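Local coordinates for deoxyribose-phosphate aldolase (Toxoplasma gondii, PDB 4EIV), which belongs to the deoxyribose-phosphate aldolase family of enzymes and folds as an eight-stranded parallel beta-alpha (TIM) barrel, at residues A88-P93 against D115-L120; T101-A106 against S142-V147; T152-L157 against A180-T185; A174-G179 against I204-Y209; I232-E237 against D265-G270. All coordinates share one frame; numbering follows the deposited sequence. Where two conformers were deposited one is given.

Interaction 1 (A88-P93 against D115-L120); sequences AAVNFP and DEIECL
A88 N donates to E116 O at 3.0 Å and opens a parallel pairing of two adjacent strands in the TIM barrel. Strands 85-90 and 116-120 form one beta-alpha-beta unit, with helix 99-111 as the crossover. The side chain of E116 leads away from 88-93 and makes a salt bridge with K85. I117 is the partner of A88. I117 CD1 lies 3.8 Å from A88 CB. I117 CG2, anti to the backbone N, meets V90 CG2 at 3.5 Å, and the two side chains cross at about a right angle. This is the sheet face covered by helix 99-111, where A88 touches A109 and V90 touches V102. E118 faces the barrel interior; its OE2 is hydrogen-bonded to S61 OG, and its OE1 makes salt bridges with K154 and K235. E118 N-H points almost straight at A88 O (173°), and E118 O accepts from V90 N. C119 returns to the helix side, with CB 3.7 Å from V90 CG2. L120 N donates to V90 O. L120 CB lies 3.8 Å from F92 CE2, and that ring carries A89 CB over the centre of one face. L120 CD2 approaches P93 O, beyond the F92-P93 cis peptide. N91 follows the last strand residue, V90. N91 OD1 accepts from G97 N, while N91 ND2 donates to L120 O at 2.9 Å, with the acceptor 20° out of the amide plane.

Interaction 2 (T101-A106 against S142-V147); sequences TVSLEA and SEVKKV
S103 and V144 bring the two helices close: their CA atoms are 5.0 Å apart, and the segment axes approach to 9.0 Å with N-to-C directions 25° apart. The helices therefore run nearly alongside each other in the same sense. No hydrogen bond crosses between the segments. The contact is packing of small and branched side chains. V102 and V144 meet on the side nearer the barrel. V102 CG1, anti to the backbone N (chi1 -177°), reaches V144 CG2 at 3.7 Å, and the two side chains cross obliquely. S103 fills the gap between the backbones. Its OG comes within 3.6 Å of E143 O but does not bond to it. The hydroxyl is instead hydrogen-bonded to P99 O, one turn back in its own helix. S103 OG also lies 3.9 Å from V144 CG2, which thus touches two residues of the opposite helix. A turn further on, A106 CB points at the other helix and packs against two valines. A106 CB is 4.0 Å from V147 CG2 and 4.3 Å from V144 CG1. The small side chains of S103 and A106 are consistent with the close approach. On the outer side, E143 bends at chi2 (-64°). K146 NZ meets the syn side of E143 OE1 at 2.8 Å, a salt bridge within one helix. Both helices belong to the outer layer of the barrel. Beneath them V102 rests on V90 of strand 85-90, and V144 rests on L153 of strand 152-156.

Interaction 3 (T152-L157 against A180-T185); sequences TLKVVL and ADFLQT
The F182 ring has K154 CE over one face, 4.2 Å above the plane and offset toward the rim. The two side chains lie side by side and point the same way, with K154 CG 3.6 Å from F182 CB. K154 NZ is far from the ring centre, so any cation-pi attraction is weak at most. K154 NZ instead makes salt bridges to E116, E118 and E31. T152 CG2 comes obliquely to the ring at CD1. The amide of Q184 is the second flat group. Q184 CG is anti to the backbone N (chi1 175°), and the extended chain runs beside V156, whose CG2 touches Q184 CD at 3.6 Å. Q184 NE2 bonds to S186 O, while OE1 is buried without a polar partner in the model. The carboxylate of D181 is the third. D181 OD2 takes L153 N at 2.8 Å on the anti lone pair and also pairs with K145. Next to it, L153 O accepts twice, from D181 N at 2.9 Å and from F182 N at 3.2 Å. Three residues are thus tied together where the strand pairing begins. Further along, V155 N donates to F182 O, V155 O accepts from Q184 N (173°), and L157 N donates to Q184 O. On the opposite face from K154, V155 CG2 packs on A180 CB at 3.6 Å. Strand 152-156, helix 165-178 and strand 182-184 make a beta-alpha-beta unit of the TIM barrel, with K154, F182 and Q184 facing the interior.

Interaction 4 (A174-G179 against I204-Y209); sequences AALEGG and IALREY
L176 and Y209 make a helix-to-helix contact on the outside of the barrel, between helices 165-178 and 196-210. The segment axes stay 10.8 Å apart at an angle of 41°, so long side chains bridge the gap. Y209 CB points toward the other helix, and CG is anti to the backbone N (chi1 -175°). L176 CB sits over the centre of one face of the Y209 ring, 3.7 Å from the centroid. This CH-pi contact is only 7° off the ring normal. The two side chains slide past each other in opposite directions, and L176 CD1 reaches Y209 CB at 3.6 Å. Both helices belong to the outer layer of the TIM barrel, and L176 also touches L183 of strand 182-184. L176 CD2 lies 4.2 Å from L206 CD1, and I232 packs against L176, L206 and Y209. Beside the ring, E177 CG is 4.3 Å from Y209 CE1. R230 joins the two helices: its NH2 bonds to L176 O and its NH1 to Y209 OH. Helix 165-178 stops here in a Schellman motif. G179 has positive phi; G179 N bonds to L176 O at 3.0 Å, and A180 N probably to A175 O.

Interaction 5 (I232-E237 against D265-G270); sequences IGIKIE and DKFRVG
R268 O takes the N-H of I236 at 2.9 Å, and the CA-H of K235 also points at it, with K235 CA 3.3 Å away. The same pattern recurs along the pair. I234 O accepts from R268 N at 3.2 Å, and I236 O accepts from G270 N, which stands above the carbonyl plane by 36°. I234 N donates to K266 O where the pairing begins. On the face toward helix 243-257, the F267 ring meets two isoleucines at its edge. I234 CG2 is 3.8 Å from F267 CD1, and I236 CD1 is 3.7 Å from F267 CE1. Both methyls lie near the ring plane. M253 of the helix touches all three residues, and F29 forms an edge-to-face pair with the ring. On the other face K235 runs fully extended, its CG anti to the backbone N (chi1 174°). K235 CG lies 3.9 Å from R268 CB. K235 CE then passes over G270, 3.7 Å from G270 CA. R268 bends at chi2, and its end leads away from strand 233-237. K235 NZ makes salt bridges with E31 and E118, and R268 NH1 with E31 and E116. E237 OE2 bonds to S186 and H193. The two strands and helix 243-257 form a beta-alpha-beta unit of the TIM barrel, with a network of charged side chains in the barrel interior.

Overall arrangement
Interactions 1, 3 and 5 are strand pairs of one closed eight-stranded parallel barrel, and interactions 2 and 4 are helix pairs of its outer layer. Interaction 3 lies between the other strand pairs, its centre 9 Å from that of interaction 1 and 8 Å from that of interaction 5. The centres of interactions 2 and 4 lie about 17 Å from the chain centre and about 19 Å apart. Along the chain, interaction 1 alternates with 2, and 3 with 4, because helix 99-111 lies between the strands of interaction 1, and helix 165-178 between those of interaction 3. Interaction 5 comes last. Charged side chains join the strand pairs across the barrel interior; apolar ones join sheet to helices.

Interaction 1 (A88-P93 against D115-L120)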
# COMPACT_ATOMS: atom_id res chain seq x y z
N ALA A 88 21.14 12.35 -1.43
CA ALA A 88 22.09 13.34 -1.90
C ALA A 88 21.99 13.51 -3.42
O ALA A 88 22.13 12.52 -4.16
CB ALA A 88 23.51 12.93 -1.54
N ALA A 89 21.78 14.76 -3.85
CA ALA A 89 21.62 15.11 -5.26
C ALA A 89 22.99 15.38 -5.88
O ALA A 89 23.66 16.35 -5.54
CB ALA A 89 20.69 16.32 -5.36
N VAL A 90 23.41 14.50 -6.78
CA VAL A 90 24.74 14.58 -7.43
C VAL A 90 24.58 14.97 -8.90
O VAL A 90 23.55 14.68 -9.53
CB VAL A 90 25.57 13.29 -7.25
CG1 VAL A 90 25.71 12.96 -5.76
CG2 VAL A 90 24.97 12.11 -8.02
N ASN A 91 25.59 15.65 -9.42
CA ASN A 91 25.59 16.23 -10.78
C ASN A 91 24.58 17.37 -10.93
O ASN A 91 24.16 17.65 -12.03
CB ASN A 91 25.37 15.18 -11.87
CG ASN A 91 26.12 15.49 -13.17
OD1 ASN A 91 27.01 16.36 -13.22
ND2 ASN A 91 25.76 14.77 -14.23
N PHE A 92 24.20 17.98 -9.81
CA PHE A 92 23.28 19.09 -9.80
C PHE A 92 24.05 20.41 -9.85
O PHE A 92 25.18 20.51 -9.38
CB PHE A 92 22.40 19.07 -8.52
CG PHE A 92 21.14 18.24 -8.63
CD1 PHE A 92 19.89 18.82 -8.41
CD2 PHE A 92 21.21 16.88 -8.91
CE1 PHE A 92 18.73 18.06 -8.50
CE2 PHE A 92 20.05 16.11 -8.99
CZ PHE A 92 18.82 16.71 -8.80
N PRO A 93 23.40 21.47 -10.36
CA PRO A 93 22.02 21.51 -10.87
C PRO A 93 21.90 21.35 -12.38
O PRO A 93 20.78 21.32 -12.88
CB PRO A 93 21.57 22.93 -10.49
CG PRO A 93 22.81 23.74 -10.61
CD PRO A 93 23.96 22.83 -10.24
N ASP A 115 21.62 8.08 2.47
CA ASP A 115 21.01 6.78 2.29
C ASP A 115 20.77 6.43 0.83
O ASP A 115 20.71 5.26 0.47
CB ASP A 115 19.66 6.76 3.01
CG ASP A 115 19.79 7.05 4.48
OD1 ASP A 115 20.26 6.16 5.22
OD2 ASP A 115 19.46 8.18 4.88
N GLU A 116 20.58 7.45 0.00
CA GLU A 116 20.32 7.26 -1.43
C GLU A 116 21.02 8.36 -2.20
O GLU A 116 21.41 9.38 -1.63
CB GLU A 116 18.82 7.31 -1.77
CG GLU A 116 17.95 6.32 -1.02
CD GLU A 116 16.54 6.22 -1.56
OE1 GLU A 116 16.29 6.59 -2.73
OE2 GLU A 116 15.66 5.73 -0.81
N ILE A 117 21.19 8.13 -3.50
CA ILE A 117 21.81 9.09 -4.40
C ILE A 117 20.83 9.40 -5.54
O ILE A 117 20.21 8.49 -6.08
CB ILE A 117 23.12 8.54 -4.99
CG1 ILE A 117 24.18 8.32 -3.90
CG2 ILE A 117 23.69 9.48 -6.07
CD1 ILE A 117 24.54 9.58 -3.09
N GLU A 118 20.70 10.68 -5.87
CA GLU A 118 19.84 11.14 -6.97
C GLU A 118 20.73 11.84 -7.99
O GLU A 118 21.18 12.97 -7.76
CB GLU A 118 18.74 12.03 -6.42
CG GLU A 118 17.84 11.22 -5.46
CD GLU A 118 16.72 11.99 -4.79
OE1 GLU A 118 15.75 11.33 -4.37
OE2 GLU A 118 16.78 13.23 -4.64
N CYS A 119 20.96 11.17 -9.13
CA CYS A 119 21.93 11.63 -10.12
C CYS A 119 21.27 12.24 -11.36
O CYS A 119 20.57 11.55 -12.09
CB CYS A 119 22.80 10.44 -10.50
SG CYS A 119 24.09 10.83 -11.72
N LEU A 120 21.56 13.51 -11.62
CA LEU A 120 21.05 14.17 -12.81
C LEU A 120 21.92 13.78 -14.00
O LEU A 120 23.13 13.71 -13.88
CB LEU A 120 21.03 15.68 -12.60
CG LEU A 120 20.48 16.60 -13.69
CD1 LEU A 120 19.01 16.25 -14.03
CD2 LEU A 120 20.59 18.06 -13.29

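Interaction 2 (T101-A106 against S142-V147)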
# COMPACT_ATOMS: atom_id res chain seq x y z
N THR A 101 33.79 12.98 -11.68
CA THR A 101 33.47 14.05 -10.74
C THR A 101 32.18 13.72 -10.01
O THR A 101 32.05 13.99 -8.82
CB THR A 101 33.37 15.47 -11.38
OG1 THR A 101 32.23 15.55 -12.25
CG2 THR A 101 34.61 15.83 -12.15
N VAL A 102 31.21 13.12 -10.71
CA VAL A 102 29.94 12.76 -10.08
C VAL A 102 30.15 11.60 -9.10
O VAL A 102 29.58 11.58 -8.00
CB VAL A 102 28.85 12.45 -11.11
CG1 VAL A 102 27.54 12.17 -10.42
CG2 VAL A 102 28.68 13.64 -12.07
N SER A 103 30.97 10.63 -9.47
CA SER A 103 31.27 9.55 -8.55
C SER A 103 31.89 10.10 -7.25
O SER A 103 31.55 9.64 -6.17
CB SER A 103 32.17 8.55 -9.22
OG SER A 103 31.46 7.90 -10.25
N LEU A 104 32.77 11.10 -7.37
CA LEU A 104 33.40 11.69 -6.18
C LEU A 104 32.37 12.37 -5.25
O LEU A 104 32.47 12.27 -4.03
CB LEU A 104 34.57 12.62 -6.57
CG LEU A 104 35.84 11.92 -7.11
CD1 LEU A 104 36.85 12.93 -7.64
CD2 LEU A 104 36.53 11.01 -6.07
N GLU A 105 31.37 13.05 -5.83
CA GLU A 105 30.28 13.63 -5.03
C GLU A 105 29.53 12.53 -4.28
O GLU A 105 29.21 12.66 -3.10
CB GLU A 105 29.24 14.35 -5.88
CG GLU A 105 29.71 15.51 -6.67
CD GLU A 105 28.52 16.17 -7.30
OE1 GLU A 105 27.79 16.86 -6.57
OE2 GLU A 105 28.28 15.98 -8.50
N ALA A 106 29.20 11.45 -4.99
CA ALA A 106 28.45 10.33 -4.41
C ALA A 106 29.22 9.66 -3.29
O ALA A 106 28.67 9.37 -2.24
CB ALA A 106 28.07 9.33 -5.50
N SER A 142 26.38 3.90 -14.80
CA SER A 142 27.10 2.69 -14.39
C SER A 142 28.29 2.96 -13.46
O SER A 142 28.57 2.16 -12.56
CB SER A 142 27.53 1.85 -15.61
OG SER A 142 28.45 2.54 -16.44
N GLU A 143 29.01 4.05 -13.70
CA GLU A 143 30.10 4.45 -12.83
C GLU A 143 29.63 4.88 -11.45
O GLU A 143 30.23 4.51 -10.45
CB GLU A 143 30.94 5.53 -13.51
CG GLU A 143 31.78 4.95 -14.65
CD GLU A 143 32.81 3.96 -14.17
OE1 GLU A 143 32.88 2.84 -14.73
OE2 GLU A 143 33.52 4.29 -13.18
N VAL A 144 28.55 5.65 -11.40
CA VAL A 144 28.00 6.06 -10.11
C VAL A 144 27.45 4.84 -9.37
O VAL A 144 27.62 4.71 -8.14
CB VAL A 144 26.94 7.18 -10.29
CG1 VAL A 144 26.23 7.49 -8.95
CG2 VAL A 144 27.62 8.45 -10.82
N LYS A 145 26.76 3.95 -10.08
CA LYS A 145 26.22 2.73 -9.42
C LYS A 145 27.30 1.89 -8.75
O LYS A 145 27.05 1.29 -7.72
CB LYS A 145 25.40 1.87 -10.39
CG LYS A 145 24.66 0.67 -9.77
CD LYS A 145 23.76 0.99 -8.56
CE LYS A 145 23.15 -0.27 -7.92
NZ LYS A 145 22.32 -0.01 -6.67
N LYS A 146 28.50 1.87 -9.33
CA LYS A 146 29.62 1.12 -8.74
C LYS A 146 29.96 1.61 -7.33
O LYS A 146 30.31 0.80 -6.47
CB LYS A 146 30.87 1.24 -9.61
CG LYS A 146 30.86 0.42 -10.89
CD LYS A 146 32.17 0.60 -11.66
CE LYS A 146 32.16 -0.11 -13.00
NZ LYS A 146 33.38 0.21 -13.80
N VAL A 147 29.88 2.92 -7.12
CA VAL A 147 30.21 3.48 -5.81
C VAL A 147 29.05 3.47 -4.83
O VAL A 147 29.26 3.46 -3.63
CB VAL A 147 30.86 4.91 -5.91
CG1 VAL A 147 32.14 4.85 -6.80
CG2 VAL A 147 29.91 5.93 -6.41

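Interaction 3 (T152-L157 against A180-T185)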
# COMPACT_ATOMS: atom_id res chain seq x y z
N THR A 152 20.33 2.77 -2.99
CA THR A 152 19.49 3.14 -4.11
C THR A 152 20.04 4.32 -4.89
O THR A 152 20.36 5.38 -4.32
CB THR A 152 18.08 3.52 -3.60
OG1 THR A 152 17.49 2.39 -2.94
CG2 THR A 152 17.16 3.98 -4.72
N LEU A 153 20.14 4.12 -6.20
CA LEU A 153 20.52 5.17 -7.16
C LEU A 153 19.30 5.55 -8.00
O LEU A 153 18.78 4.72 -8.78
CB LEU A 153 21.63 4.71 -8.11
CG LEU A 153 22.07 5.70 -9.20
CD1 LEU A 153 22.53 7.00 -8.62
CD2 LEU A 153 23.15 5.06 -10.08
N LYS A 154 18.82 6.77 -7.82
CA LYS A 154 17.77 7.32 -8.65
C LYS A 154 18.44 8.13 -9.75
O LYS A 154 19.42 8.85 -9.48
CB LYS A 154 16.87 8.24 -7.86
CG LYS A 154 16.31 7.66 -6.56
CD LYS A 154 15.01 8.38 -6.27
CE LYS A 154 14.34 8.04 -4.95
NZ LYS A 154 15.06 8.68 -3.80
N VAL A 155 17.98 7.98 -10.99
CA VAL A 155 18.52 8.76 -12.11
C VAL A 155 17.44 9.75 -12.54
O VAL A 155 16.31 9.37 -12.87
CB VAL A 155 18.98 7.86 -13.24
CG1 VAL A 155 19.55 8.66 -14.40
CG2 VAL A 155 20.04 6.89 -12.74
N VAL A 156 17.81 11.03 -12.54
CA VAL A 156 16.93 12.14 -12.83
C VAL A 156 17.07 12.42 -14.32
O VAL A 156 18.14 12.81 -14.80
CB VAL A 156 17.29 13.34 -11.95
CG1 VAL A 156 16.31 14.40 -12.12
CG2 VAL A 156 17.41 12.96 -10.49
N LEU A 157 15.96 12.30 -15.04
CA LEU A 157 15.98 12.33 -16.50
C LEU A 157 15.83 13.71 -17.14
O LEU A 157 16.10 13.85 -18.35
CB LEU A 157 14.87 11.42 -17.04
CG LEU A 157 14.95 9.95 -16.65
CD1 LEU A 157 13.74 9.20 -17.25
CD2 LEU A 157 16.26 9.30 -17.08
N ALA A 180 20.22 2.11 -13.22
CA ALA A 180 19.33 2.85 -12.34
C ALA A 180 18.46 1.92 -11.48
O ALA A 180 17.93 0.93 -11.98
CB ALA A 180 18.40 3.74 -13.17
N ASP A 181 18.32 2.26 -10.20
CA ASP A 181 17.34 1.61 -9.33
C ASP A 181 15.96 2.28 -9.35
O ASP A 181 14.98 1.66 -8.95
CB ASP A 181 17.83 1.62 -7.89
CG ASP A 181 19.14 0.89 -7.74
OD1 ASP A 181 19.23 -0.34 -8.04
OD2 ASP A 181 20.11 1.53 -7.28
N PHE A 182 15.91 3.55 -9.73
CA PHE A 182 14.71 4.38 -9.83
C PHE A 182 14.90 5.32 -11.01
O PHE A 182 16.01 5.82 -11.24
CB PHE A 182 14.52 5.28 -8.59
CG PHE A 182 13.52 4.79 -7.56
CD1 PHE A 182 13.86 3.84 -6.61
CD2 PHE A 182 12.27 5.38 -7.49
CE1 PHE A 182 12.93 3.45 -5.64
CE2 PHE A 182 11.34 4.99 -6.57
CZ PHE A 182 11.67 4.07 -5.64
N LEU A 183 13.80 5.63 -11.69
CA LEU A 183 13.75 6.70 -12.69
C LEU A 183 12.95 7.84 -12.10
O LEU A 183 11.81 7.66 -11.68
CB LEU A 183 13.10 6.24 -13.98
CG LEU A 183 13.83 5.12 -14.70
CD1 LEU A 183 13.08 4.74 -15.99
CD2 LEU A 183 15.29 5.49 -15.00
N GLN A 184 13.58 9.01 -12.01
CA GLN A 184 12.99 10.19 -11.46
C GLN A 184 12.72 11.12 -12.63
O GLN A 184 13.58 11.38 -13.47
CB GLN A 184 13.93 10.82 -10.44
CG GLN A 184 13.43 12.16 -9.88
CD GLN A 184 14.27 12.67 -8.70
OE1 GLN A 184 14.86 11.90 -7.96
NE2 GLN A 184 14.33 13.99 -8.56
N THR A 185 11.51 11.66 -12.68
CA THR A 185 11.10 12.46 -13.83
C THR A 185 11.93 13.70 -14.08
O THR A 185 12.25 14.02 -15.20
CB THR A 185 9.62 12.93 -13.68
OG1 THR A 185 9.44 13.69 -12.46
CG2 THR A 185 8.66 11.76 -13.70

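Interaction 4 (A174-G179 against I204-Y209)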
# COMPACT_ATOMS: atom_id res chain seq x y z
N ALA A 174 18.33 4.27 -21.47
CA ALA A 174 19.78 4.34 -21.22
C ALA A 174 20.08 4.32 -19.72
O ALA A 174 21.03 3.69 -19.29
CB ALA A 174 20.39 5.58 -21.89
N ALA A 175 19.27 4.99 -18.91
CA ALA A 175 19.46 5.03 -17.46
C ALA A 175 19.23 3.64 -16.87
O ALA A 175 19.96 3.23 -15.98
CB ALA A 175 18.50 6.03 -16.87
N LEU A 176 18.22 2.93 -17.37
CA LEU A 176 17.96 1.56 -16.94
C LEU A 176 19.13 0.65 -17.29
O LEU A 176 19.60 -0.14 -16.46
CB LEU A 176 16.66 1.01 -17.55
CG LEU A 176 15.40 1.73 -17.06
CD1 LEU A 176 14.21 1.33 -17.93
CD2 LEU A 176 15.13 1.47 -15.56
N GLU A 177 19.62 0.75 -18.54
CA GLU A 177 20.76 -0.08 -18.97
C GLU A 177 22.00 0.24 -18.16
O GLU A 177 22.83 -0.64 -17.91
CB GLU A 177 21.02 0.11 -20.47
CG GLU A 177 19.89 -0.42 -21.34
CD GLU A 177 20.00 -0.08 -22.83
OE1 GLU A 177 20.77 0.85 -23.20
OE2 GLU A 177 19.28 -0.72 -23.63
N GLY A 178 22.14 1.50 -17.74
CA GLY A 178 23.27 1.90 -16.93
C GLY A 178 23.23 1.39 -15.49
O GLY A 178 24.24 1.44 -14.80
N GLY A 179 22.07 0.89 -15.05
CA GLY A 179 21.92 0.39 -13.68
C GLY A 179 21.05 1.19 -12.73
O GLY A 179 21.11 0.99 -11.53
N ILE A 204 6.05 3.12 -19.67
CA ILE A 204 6.22 2.19 -20.79
C ILE A 204 7.65 1.68 -20.84
O ILE A 204 7.90 0.47 -21.00
CB ILE A 204 5.91 2.87 -22.12
CG1 ILE A 204 4.42 3.18 -22.21
CG2 ILE A 204 6.31 1.98 -23.30
CD1 ILE A 204 4.09 4.09 -23.38
N ALA A 205 8.61 2.59 -20.70
CA ALA A 205 10.02 2.20 -20.73
C ALA A 205 10.35 1.17 -19.67
O ALA A 205 11.03 0.16 -19.93
CB ALA A 205 10.92 3.43 -20.58
N LEU A 206 9.88 1.41 -18.46
CA LEU A 206 10.14 0.48 -17.37
C LEU A 206 9.45 -0.87 -17.60
O LEU A 206 10.05 -1.91 -17.36
CB LEU A 206 9.72 1.09 -16.05
CG LEU A 206 9.96 0.23 -14.83
CD1 LEU A 206 11.39 -0.27 -14.76
CD2 LEU A 206 9.59 1.03 -13.61
N ARG A 207 8.21 -0.85 -18.08
CA ARG A 207 7.45 -2.08 -18.35
C ARG A 207 8.20 -2.93 -19.36
O ARG A 207 8.40 -4.13 -19.15
CB ARG A 207 6.05 -1.74 -18.89
CG ARG A 207 5.15 -2.96 -19.13
CD ARG A 207 3.70 -2.59 -19.48
NE ARG A 207 3.19 -1.57 -18.56
CZ ARG A 207 2.94 -0.29 -18.85
NH1 ARG A 207 3.05 0.19 -20.09
NH2 ARG A 207 2.51 0.53 -17.89
N GLU A 208 8.66 -2.31 -20.44
CA GLU A 208 9.37 -3.02 -21.49
C GLU A 208 10.73 -3.50 -21.05
O GLU A 208 11.16 -4.57 -21.46
CB GLU A 208 9.48 -2.16 -22.73
CG GLU A 208 8.12 -1.91 -23.34
CD GLU A 208 8.16 -1.00 -24.54
OE1 GLU A 208 7.10 -0.88 -25.18
OE2 GLU A 208 9.23 -0.43 -24.85
N TYR A 209 11.40 -2.72 -20.21
CA TYR A 209 12.70 -3.12 -19.71
C TYR A 209 12.57 -4.38 -18.84
O TYR A 209 13.42 -5.30 -18.91
CB TYR A 209 13.31 -1.97 -18.91
CG TYR A 209 14.70 -2.29 -18.46
CD1 TYR A 209 15.77 -2.22 -19.35
CD2 TYR A 209 14.96 -2.69 -17.16
CE1 TYR A 209 17.05 -2.52 -18.95
CE2 TYR A 209 16.23 -3.00 -16.74
CZ TYR A 209 17.28 -2.91 -17.64
OH TYR A 209 18.55 -3.22 -17.25

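Interaction 5 (I232-E237 against D265-G270)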
# COMPACT_ATOMS: atom_id res chain seq x y z
N ILE A 232 12.79 -1.99 -9.91
CA ILE A 232 13.06 -0.61 -10.34
C ILE A 232 11.85 0.27 -10.07
O ILE A 232 10.71 -0.07 -10.40
CB ILE A 232 13.49 -0.53 -11.82
CG1 ILE A 232 14.73 -1.42 -12.05
CG2 ILE A 232 13.81 0.92 -12.20
CD1 ILE A 232 15.07 -1.69 -13.49
N GLY A 233 12.09 1.39 -9.42
CA GLY A 233 11.03 2.28 -9.08
C GLY A 233 10.88 3.49 -9.95
O GLY A 233 11.73 3.80 -10.80
N ILE A 234 9.76 4.18 -9.78
CA ILE A 234 9.53 5.47 -10.44
C ILE A 234 9.27 6.52 -9.37
O ILE A 234 8.53 6.30 -8.41
CB ILE A 234 8.35 5.46 -11.44
CG1 ILE A 234 8.30 6.77 -12.22
CG2 ILE A 234 7.04 5.29 -10.73
CD1 ILE A 234 7.24 6.79 -13.28
N LYS A 235 9.95 7.66 -9.53
CA LYS A 235 9.76 8.84 -8.69
C LYS A 235 9.18 9.96 -9.53
O LYS A 235 9.80 10.38 -10.53
CB LYS A 235 11.07 9.29 -8.03
CG LYS A 235 10.97 10.59 -7.27
CD LYS A 235 12.15 10.89 -6.39
CE LYS A 235 12.06 12.27 -5.78
NZ LYS A 235 13.19 12.54 -4.83
N ILE A 236 7.99 10.42 -9.15
CA ILE A 236 7.28 11.49 -9.82
C ILE A 236 7.59 12.77 -9.05
O ILE A 236 7.20 12.92 -7.89
CB ILE A 236 5.78 11.21 -9.88
CG1 ILE A 236 5.50 9.89 -10.62
CG2 ILE A 236 5.05 12.33 -10.57
CD1 ILE A 236 4.05 9.49 -10.75
N GLU A 237 8.41 13.62 -9.67
CA GLU A 237 8.82 14.91 -9.07
C GLU A 237 7.87 15.97 -9.61
O GLU A 237 7.79 16.18 -10.83
CB GLU A 237 10.29 15.19 -9.38
CG GLU A 237 10.89 16.41 -8.66
CD GLU A 237 10.47 17.74 -9.24
OE1 GLU A 237 10.11 18.60 -8.43
OE2 GLU A 237 10.51 17.90 -10.49
N ASP A 265 8.63 1.08 -1.55
CA ASP A 265 9.81 0.45 -2.11
C ASP A 265 10.07 0.75 -3.59
O ASP A 265 11.21 0.82 -4.01
CB ASP A 265 9.78 -1.08 -1.92
CG ASP A 265 10.23 -1.50 -0.55
OD1 ASP A 265 9.85 -0.85 0.44
OD2 ASP A 265 10.97 -2.51 -0.46
N LYS A 266 9.00 1.07 -4.34
CA LYS A 266 9.09 1.28 -5.80
C LYS A 266 8.41 2.55 -6.31
O LYS A 266 8.27 2.73 -7.52
CB LYS A 266 8.52 0.09 -6.54
CG LYS A 266 7.08 -0.22 -6.23
CD LYS A 266 6.57 -1.51 -6.96
CE LYS A 266 7.28 -2.81 -6.56
NZ LYS A 266 6.82 -4.01 -7.32
N PHE A 267 8.03 3.44 -5.41
CA PHE A 267 7.32 4.65 -5.77
C PHE A 267 7.65 5.75 -4.80
O PHE A 267 7.67 5.53 -3.59
CB PHE A 267 5.83 4.40 -5.76
CG PHE A 267 5.05 5.57 -6.20
CD1 PHE A 267 5.22 6.09 -7.47
CD2 PHE A 267 4.13 6.17 -5.36
CE1 PHE A 267 4.49 7.19 -7.88
CE2 PHE A 267 3.40 7.27 -5.76
CZ PHE A 267 3.58 7.78 -7.04
N ARG A 268 7.92 6.95 -5.34
CA ARG A 268 8.19 8.11 -4.52
C ARG A 268 7.56 9.32 -5.22
O ARG A 268 7.43 9.35 -6.46
CB ARG A 268 9.69 8.39 -4.32
CG ARG A 268 10.50 7.27 -3.77
CD ARG A 268 10.23 6.99 -2.28
NE ARG A 268 10.71 5.64 -2.02
CZ ARG A 268 11.98 5.29 -1.88
NH1 ARG A 268 12.95 6.19 -1.86
NH2 ARG A 268 12.29 4.02 -1.74
N VAL A 269 7.21 10.32 -4.42
CA VAL A 269 6.76 11.58 -4.92
C VAL A 269 7.72 12.62 -4.38
O VAL A 269 7.92 12.74 -3.16
CB VAL A 269 5.34 11.90 -4.48
CG1 VAL A 269 4.94 13.32 -4.85
CG2 VAL A 269 4.39 10.90 -5.10
N GLY A 270 8.37 13.36 -5.27
CA GLY A 270 9.24 14.47 -4.88
C GLY A 270 8.50 15.78 -5.02
O GLY A 270 7.88 16.04 -6.03